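Local atomic coordinates of Lon211 (Mycobacterium tuberculosis, PDB entry 6VBK), a protein that probably recognises and binds protein substrates as the N-terminal domain of Lon, an ATP-dependent protease of mycobacteria. Residues 13-18 and 118-123; 64-69 and 83-88. All coordinates share one frame; numbering follows the deposited sequence.

Contact 1. Residues 13-18 and 118-123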
loop_
_atom_site.group_PDB
_atom_site.type_symbol
_atom_site.label_atom_id
_atom_site.label_comp_id
_atom_site.label_asym_id
_atom_site.label_seq_id
_atom_site.Cartn_x
_atom_site.Cartn_y
_atom_site.Cartn_z
ATOM N N THR B 13 1.171 1.746 -9.363
ATOM C CA THR B 13 0.786 2.785 -10.309
ATOM C C THR B 13 1.029 2.254 -11.714
ATOM O O THR B 13 2.171 1.946 -12.074
ATOM C CB THR B 13 1.573 4.076 -10.065
ATOM O OG1 THR B 13 1.250 4.594 -8.768
ATOM C CG2 THR B 13 1.231 5.114 -11.114
ATOM N N LEU B 14 -0.038 2.137 -12.499
ATOM C CA LEU B 14 0.021 1.498 -13.804
ATOM C C LEU B 14 -0.761 2.313 -14.822
ATOM O O LEU B 14 -1.741 2.980 -14.469
ATOM C CB LEU B 14 -0.550 0.073 -13.753
ATOM C CG LEU B 14 0.132 -0.910 -12.800
ATOM C CD1 LEU B 14 -0.722 -2.153 -12.622
ATOM C CD2 LEU B 14 1.518 -1.273 -13.311
ATOM N N PRO B 15 -0.354 2.277 -16.091
ATOM C CA PRO B 15 -1.162 2.908 -17.139
ATOM C C PRO B 15 -2.345 2.030 -17.509
ATOM O O PRO B 15 -2.238 0.803 -17.575
ATOM C CB PRO B 15 -0.178 3.046 -18.305
ATOM C CG PRO B 15 0.764 1.905 -18.118
ATOM C CD PRO B 15 0.886 1.688 -16.627
ATOM N N VAL B 16 -3.484 2.671 -17.750
ATOM C CA VAL B 16 -4.717 1.950 -18.042
ATOM C C VAL B 16 -4.765 1.615 -19.527
ATOM O O VAL B 16 -4.733 2.509 -20.379
ATOM C CB VAL B 16 -5.949 2.765 -17.624
ATOM C CG1 VAL B 16 -7.218 2.086 -18.114
ATOM C CG2 VAL B 16 -5.983 2.932 -16.116
ATOM N N LEU B 17 -4.838 0.318 -19.822
ATOM C CA LEU B 17 -4.998 -0.145 -21.222
ATOM C C LEU B 17 -6.450 -0.604 -21.349
ATOM O O LEU B 17 -6.757 -1.716 -20.904
ATOM C CB LEU B 17 -4.011 -1.277 -21.519
ATOM C CG LEU B 17 -3.723 -1.512 -23.000
ATOM C CD1 LEU B 17 -2.420 -2.271 -23.189
ATOM C CD2 LEU B 17 -4.875 -2.245 -23.663
ATOM N N PRO B 18 -7.367 0.245 -21.856
ATOM C CA PRO B 18 -8.781 -0.110 -21.948
ATOM C C PRO B 18 -9.086 -1.196 -22.986
ATOM O O PRO B 18 -8.510 -1.172 -24.048
ATOM C CB PRO B 18 -9.438 1.209 -22.375
ATOM C CG PRO B 18 -8.353 1.923 -23.139
ATOM C CD PRO B 18 -7.082 1.571 -22.397
ATOM N N ALA B 118 -0.832 8.263 -21.544
ATOM C CA ALA B 118 -1.817 7.323 -21.037
ATOM C C ALA B 118 -2.389 7.792 -19.703
ATOM O O ALA B 118 -1.811 8.631 -19.006
ATOM C CB ALA B 118 -1.202 5.934 -20.877
ATOM N N LEU B 119 -3.545 7.232 -19.357
ATOM C CA LEU B 119 -4.173 7.501 -18.072
ATOM C C LEU B 119 -3.579 6.590 -17.007
ATOM O O LEU B 119 -3.491 5.372 -17.196
ATOM C CB LEU B 119 -5.685 7.297 -18.166
ATOM C CG LEU B 119 -6.470 7.284 -16.854
ATOM C CD1 LEU B 119 -6.294 8.591 -16.095
ATOM C CD2 LEU B 119 -7.941 7.010 -17.123
ATOM N N TRP B 120 -3.168 7.180 -15.889
ATOM C CA TRP B 120 -2.550 6.450 -14.794
ATOM C C TRP B 120 -3.498 6.387 -13.605
ATOM O O TRP B 120 -4.169 7.370 -13.279
ATOM C CB TRP B 120 -1.232 7.106 -14.374
ATOM C CG TRP B 120 -0.153 7.002 -15.406
ATOM C CD1 TRP B 120 0.011 7.795 -16.505
ATOM C CD2 TRP B 120 0.921 6.054 -15.432
ATOM N NE1 TRP B 120 1.118 7.396 -17.216
ATOM C CE2 TRP B 120 1.694 6.330 -16.577
ATOM C CE3 TRP B 120 1.302 4.999 -14.598
ATOM C CZ2 TRP B 120 2.825 5.587 -16.908
ATOM C CZ3 TRP B 120 2.426 4.266 -14.929
ATOM C CH2 TRP B 120 3.173 4.562 -16.074
ATOM N N VAL B 121 -3.554 5.218 -12.963
ATOM C CA VAL B 121 -4.354 5.015 -11.763
ATOM C C VAL B 121 -3.515 4.259 -10.742
ATOM O O VAL B 121 -2.563 3.554 -11.083
ATOM C CB VAL B 121 -5.667 4.246 -12.043
ATOM C CG1 VAL B 121 -6.527 4.991 -13.055
ATOM C CG2 VAL B 121 -5.369 2.833 -12.518
ATOM N N GLU B 122 -3.878 4.423 -9.476
ATOM C CA GLU B 122 -3.285 3.638 -8.405
ATOM C C GLU B 122 -4.093 2.367 -8.191
ATOM O O GLU B 122 -5.319 2.354 -8.335
ATOM C CB GLU B 122 -3.213 4.443 -7.107
ATOM C CG GLU B 122 -2.234 5.604 -7.155
ATOM C CD GLU B 122 -2.159 6.359 -5.843
ATOM O OE1 GLU B 122 -2.959 6.053 -4.934
ATOM O OE2 GLU B 122 -1.301 7.257 -5.721
ATOM N N GLY B 123 -3.394 1.288 -7.850
ATOM C CA GLY B 123 -4.049 0.005 -7.677
ATOM C C GLY B 123 -3.337 -0.854 -6.657
ATOM O O GLY B 123 -2.172 -0.623 -6.317
HETATM O O HOH W 1 -4.930 5.283 -20.894
#
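P15 lays its ring over one face of the W120 indole, the two side chains running side by side in the same direction. Its CD atom stands 3.9 Å from the centroid of the six-membered ring, 29° off the normal, a CH-pi contact. The T13 side chain crosses that of W120 at about a right angle, and its CG2, anti to the backbone N, approaches W120 CE3 at 3.5 Å. A118 extends this apolar patch, its CB lying 4.0 Å from P15 CB. Beneath the side chains, residues 13-18 and 120-123 pair as neighbouring antiparallel strands within the curled sheet of the Lon substrate-binding domain, a PUA-like fold. L14 and V121 form a hydrogen-bonded pair, each N-H aimed nearly along the other's C=O axis. A shorter bond follows, V16 N to L119 O at 2.8 Å, and beyond it one water takes over, donating to V16 O and accepting from L119 N. On the sheet face of L14 and V121, V16 CG2 sits against both V121 methyls, CG1 and CG2 each 3.7 Å away. Further out, W120 NE1 is hydrogen-bonded to P115 O, which would help to hold the indole's orientation, while A50 of helix 38-50 and T112 of strand 96-112 touch W120.

Contact 2. Residues 64-69 and 83-88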
loop_
_atom_site.group_PDB
_atom_site.type_symbol
_atom_site.label_atom_id
_atom_site.label_comp_id
_atom_site.label_asym_id
_atom_site.label_seq_id
_atom_site.Cartn_x
_atom_site.Cartn_y
_atom_site.Cartn_z
ATOM N N PRO B 64 7.240 -4.232 -20.131
ATOM C CA PRO B 64 6.250 -3.213 -19.762
ATOM C C PRO B 64 5.086 -3.815 -18.987
ATOM O O PRO B 64 4.650 -4.938 -19.253
ATOM C CB PRO B 64 5.795 -2.656 -21.116
ATOM C CG PRO B 64 6.921 -2.977 -22.056
ATOM C CD PRO B 64 7.464 -4.290 -21.584
ATOM N N ARG B 65 4.586 -3.055 -18.016
ATOM C CA ARG B 65 3.466 -3.469 -17.181
ATOM C C ARG B 65 2.296 -2.523 -17.405
ATOM O O ARG B 65 2.442 -1.304 -17.266
ATOM C CB ARG B 65 3.861 -3.490 -15.701
ATOM C CG ARG B 65 4.880 -4.563 -15.350
ATOM C CD ARG B 65 5.631 -4.218 -14.073
ATOM N NE ARG B 65 4.734 -3.995 -12.944
ATOM C CZ ARG B 65 4.393 -4.930 -12.063
ATOM N NH1 ARG B 65 4.873 -6.162 -12.178
ATOM N NH2 ARG B 65 3.571 -4.636 -11.066
ATOM N N VAL B 66 1.137 -3.084 -17.752
ATOM C CA VAL B 66 -0.068 -2.305 -17.996
ATOM C C VAL B 66 -1.194 -2.857 -17.133
ATOM O O VAL B 66 -1.115 -3.964 -16.595
ATOM C CB VAL B 66 -0.484 -2.314 -19.483
ATOM C CG1 VAL B 66 0.605 -1.699 -20.347
ATOM C CG2 VAL B 66 -0.796 -3.731 -19.939
ATOM N N LEU B 67 -2.255 -2.065 -17.007
ATOM C CA LEU B 67 -3.461 -2.470 -16.293
ATOM C C LEU B 67 -4.574 -2.657 -17.316
ATOM O O LEU B 67 -5.103 -1.679 -17.855
ATOM C CB LEU B 67 -3.848 -1.443 -15.231
ATOM C CG LEU B 67 -4.969 -1.886 -14.290
ATOM C CD1 LEU B 67 -4.613 -3.198 -13.606
ATOM C CD2 LEU B 67 -5.269 -0.808 -13.262
ATOM N N LEU B 68 -4.919 -3.913 -17.585
ATOM C CA LEU B 68 -5.957 -4.248 -18.553
ATOM C C LEU B 68 -7.316 -4.108 -17.879
ATOM O O LEU B 68 -7.692 -4.939 -17.045
ATOM C CB LEU B 68 -5.740 -5.661 -19.084
ATOM C CG LEU B 68 -4.326 -5.949 -19.594
ATOM C CD1 LEU B 68 -4.087 -7.442 -19.682
ATOM C CD2 LEU B 68 -4.090 -5.288 -20.944
ATOM N N VAL B 69 -8.051 -3.061 -18.235
ATOM C CA VAL B 69 -9.309 -2.712 -17.587
ATOM C C VAL B 69 -10.433 -2.823 -18.611
ATOM O O VAL B 69 -10.385 -2.164 -19.655
ATOM C CB VAL B 69 -9.274 -1.298 -16.985
ATOM C CG1 VAL B 69 -10.527 -1.046 -16.159
ATOM C CG2 VAL B 69 -8.019 -1.107 -16.150
ATOM N N GLY B 83 -1.060 -6.713 -16.433
ATOM C CA GLY B 83 -0.613 -7.340 -17.667
ATOM C C GLY B 83 0.856 -7.070 -17.925
ATOM O O GLY B 83 1.338 -5.957 -17.705
ATOM N N VAL B 84 1.560 -8.096 -18.392
ATOM C CA VAL B 84 2.964 -7.991 -18.772
ATOM C C VAL B 84 3.045 -8.105 -20.287
ATOM O O VAL B 84 2.636 -9.122 -20.863
ATOM C CB VAL B 84 3.822 -9.067 -18.090
ATOM C CG1 VAL B 84 5.212 -9.099 -18.702
ATOM C CG2 VAL B 84 3.905 -8.808 -16.594
ATOM N N ILE B 85 3.558 -7.060 -20.933
ATOM C CA ILE B 85 3.755 -7.076 -22.378
ATOM C C ILE B 85 4.890 -8.043 -22.683
ATOM O O ILE B 85 6.068 -7.714 -22.504
ATOM C CB ILE B 85 4.050 -5.668 -22.926
ATOM C CG1 ILE B 85 2.907 -4.711 -22.583
ATOM C CG2 ILE B 85 4.268 -5.718 -24.433
ATOM C CD1 ILE B 85 1.586 -5.075 -23.230
ATOM N N GLU B 86 4.542 -9.249 -23.133
ATOM C CA GLU B 86 5.549 -10.284 -23.337
ATOM C C GLU B 86 6.283 -10.105 -24.659
ATOM O O GLU B 86 7.501 -10.305 -24.726
ATOM C CB GLU B 86 4.899 -11.668 -23.276
ATOM C CG GLU B 86 4.220 -11.988 -21.952
ATOM C CD GLU B 86 5.200 -12.400 -20.868
ATOM O OE1 GLU B 86 6.415 -12.469 -21.151
ATOM O OE2 GLU B 86 4.753 -12.661 -19.732
ATOM N N GLN B 87 5.564 -9.739 -25.718
ATOM C CA GLN B 87 6.150 -9.609 -27.042
ATOM C C GLN B 87 5.537 -8.417 -27.760
ATOM O O GLN B 87 4.402 -8.020 -27.486
ATOM C CB GLN B 87 5.941 -10.876 -27.880
ATOM C CG GLN B 87 6.702 -12.088 -27.382
ATOM C CD GLN B 87 6.454 -13.313 -28.234
ATOM O OE1 GLN B 87 5.464 -13.387 -28.962
ATOM N NE2 GLN B 87 7.358 -14.282 -28.152
ATOM N N GLU B 88 6.309 -7.850 -28.685
ATOM C CA GLU B 88 5.830 -6.799 -29.569
ATOM C C GLU B 88 6.322 -7.081 -30.979
ATOM O O GLU B 88 7.485 -7.441 -31.180
ATOM C CB GLU B 88 6.298 -5.410 -29.118
ATOM C CG GLU B 88 5.720 -4.954 -27.789
ATOM C CD GLU B 88 5.986 -3.489 -27.514
ATOM O OE1 GLU B 88 5.510 -2.641 -28.299
ATOM O OE2 GLU B 88 6.679 -3.186 -26.523
#
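Strands 65-69 and 83-88 run antiparallel, with axes 4.8 Å apart at closest approach and inclined at 127°; the pairing here involves 64-66 and 83-85, and L68 continues it to T81. V66 and G83 form a hydrogen-bonded pair with two short bonds, V66 N to G83 O at 2.9 Å and G83 N to V66 O at 2.8 Å. One step further I85 N reaches P64 O, again at 2.9 Å, and all three donors approach in the plane of the accepting carbonyl. R65 faces V84 at the intervening non-hydrogen-bonded position, its CA making a CA-H...O contact with G83 O. Among the side chains, P64 and I85 meet most closely. They cross at about a right angle, and CB of the proline lies 3.8 Å from CG1 of I85, which stands beside the backbone N, anti to the carbonyl carbon. The second torsion of I85 (chi2 -64°) folds CD1 back to within 4.3 Å of CG2 of V66. L68 CD1 comes to 4.0 Å from CA of G83, on the side where a side chain at G83 would project; glycine lets the leucine sit this close to the backbone. A47 of helix 38-50 packs on both P64 and V66, and the carboxylate of E88 forms a salt bridge with R48 of that helix. Past the paired region, E86 and Q87 both face V99 of strand 96-112, a classic beta bulge where the second strand of the 65-70/79-88 beta hairpin pairs with that strand.

From the N terminus, the chain first lays down 13-18, then passes through strand 29-33 and helix 38-50 before reaching 64-69. Contact 2 closes when 83-88 turns back on that segment; 13 residues lie between the two, part of them the continuing strands of the hairpin. The long strand 96-112 follows, and only with 118-123 does contact 1 close its own loop, so contact 2 is nested inside it. The centres lie about 11 Å apart in one sheet, where 13-18 is flanked by 118-123 and, in parallel, by 64-69. Probable hydrogen bonds from L17 N to L67 O and L67 N to P15 O join the two contacts, and L67 also packs on V121.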